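Major capsid protein (Faustovirus, PDB 5J7O) forms trimeric double jelly-roll capsomers that build the capsid of this large double-stranded DNA virus. Local coordinates at the interface of chains A and B. Sequence-based numbering; all coordinates share one arbitrary frame. Chains: chain A/B, major capsid protein.

The interface of chains A and B. Residues chain A 20, 22, 55; chain B 66, 68, 402.
A:Met20 lies over one face of the B:Phe66 ring where two copies of the double jelly-roll capsid protein meet. The deposited assembly is a trimer, as is usual for this family, and the patch is part of a subunit interface. A:Met20 sits in the loop between helices 14-19 and 22-38. CB of A:Met20 passes the carbonyl O of B:Phe66 at 3.6 Å. CG stands anti to the carbonyl carbon of A:Met20 (chi1 -67°), which carries it over the ring. The CG methylene of A:Met20 makes a CH-pi contact 3.7 Å from the centroid of the B:Phe66 ring, displaced toward the rim, and CZ is the nearest ring atom. SD of A:Met20 continues past CZ and CE2 of B:Phe66 and touches the methyl CB of B:Ala68 at 3.8 Å. Behind this contact, the A:His55 NE2 donates to the A:Met20 carbonyl O at 2.8 Å. The acceptor lies near the imidazole plane, but the bond is strongly bent, 116° at H. It ties the loop to a second-shell residue of the same chain.

Beside the apolar contact, A:Asn22 and B:Thr402 meet tip to tip. The amide OD1 of A:Asn22 approaches the methyl CG2 of B:Thr402 at 3.5 Å. Waters bridge the polar groups here. Water 1 joins OD1 to the B:Thr402 hydroxyl OG1. Water 2 lies 2.8 Å from A:Asn22 OD1 and takes the backbone N-H of B:Ala68. Its contact with the B:Phe66 carbonyl O is weak.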
loop_
_atom_site.group_PDB
_atom_site.type_symbol
_atom_site.label_atom_id
_atom_site.label_comp_id
_atom_site.label_asym_id
_atom_site.label_seq_id
_atom_site.Cartn_x
_atom_site.Cartn_y
_atom_site.Cartn_z
ATOM N N MET A 20 -7.065 -38.163 -12.648
ATOM C CA MET A 20 -5.771 -38.803 -12.459
ATOM C C MET A 20 -5.542 -40.022 -13.338
ATOM O O MET A 20 -4.387 -40.322 -13.645
ATOM C CB MET A 20 -5.588 -39.206 -10.988
ATOM C CG MET A 20 -5.479 -38.016 -10.050
ATOM S SD MET A 20 -5.611 -38.466 -8.312
ATOM C CE MET A 20 -7.199 -39.294 -8.310
ATOM N N ASN A 22 -5.525 -43.232 -12.888
ATOM C CA ASN A 22 -4.488 -44.058 -12.280
ATOM C C ASN A 22 -4.579 -45.514 -12.715
ATOM O O ASN A 22 -3.562 -46.218 -12.721
ATOM C CB ASN A 22 -4.560 -43.953 -10.758
ATOM C CG ASN A 22 -3.330 -44.521 -10.080
ATOM O OD1 ASN A 22 -2.242 -43.950 -10.165
ATOM N ND2 ASN A 22 -3.496 -45.645 -9.395
ATOM N N HIS A 55 0.463 -38.735 -18.547
ATOM C CA HIS A 55 0.289 -38.163 -17.221
ATOM C C HIS A 55 1.395 -37.163 -16.909
ATOM O O HIS A 55 2.517 -37.280 -17.404
ATOM C CB HIS A 55 0.271 -39.258 -16.152
ATOM C CG HIS A 55 -0.958 -40.110 -16.182
ATOM N ND1 HIS A 55 -1.266 -40.939 -17.239
ATOM C CD2 HIS A 55 -1.959 -40.260 -15.284
ATOM C CE1 HIS A 55 -2.404 -41.563 -16.990
ATOM N NE2 HIS A 55 -2.845 -41.169 -15.810
ATOM N N PHE B 66 -2.645 -36.044 -13.587
ATOM C CA PHE B 66 -1.418 -36.085 -12.807
ATOM C C PHE B 66 -1.282 -37.432 -12.116
ATOM O O PHE B 66 -2.274 -38.012 -11.665
ATOM C CB PHE B 66 -1.355 -34.945 -11.783
ATOM C CG PHE B 66 -2.456 -34.963 -10.758
ATOM C CD1 PHE B 66 -3.699 -34.427 -11.046
ATOM C CD2 PHE B 66 -2.229 -35.474 -9.489
ATOM C CE1 PHE B 66 -4.705 -34.426 -10.099
ATOM C CE2 PHE B 66 -3.233 -35.476 -8.538
ATOM C CZ PHE B 66 -4.471 -34.949 -8.843
ATOM N N ALA B 68 -1.113 -39.802 -9.403
ATOM C CA ALA B 68 -1.854 -39.596 -8.164
ATOM C C ALA B 68 -0.928 -39.212 -7.020
ATOM O O ALA B 68 0.100 -39.855 -6.788
ATOM C CB ALA B 68 -2.639 -40.860 -7.807
ATOM N N THR B 402 1.861 -42.864 -5.651
ATOM C CA THR B 402 1.586 -44.274 -5.876
ATOM C C THR B 402 2.886 -45.078 -5.875
ATOM O O THR B 402 3.948 -44.561 -6.232
ATOM C CB THR B 402 0.856 -44.477 -7.203
ATOM O OG1 THR B 402 1.709 -44.089 -8.287
ATOM C CG2 THR B 402 -0.416 -43.647 -7.241
HETATM O O HOH W 1 -0.082 -45.307 -10.573
HETATM O O HOH W 2 -2.132 -41.270 -11.079
#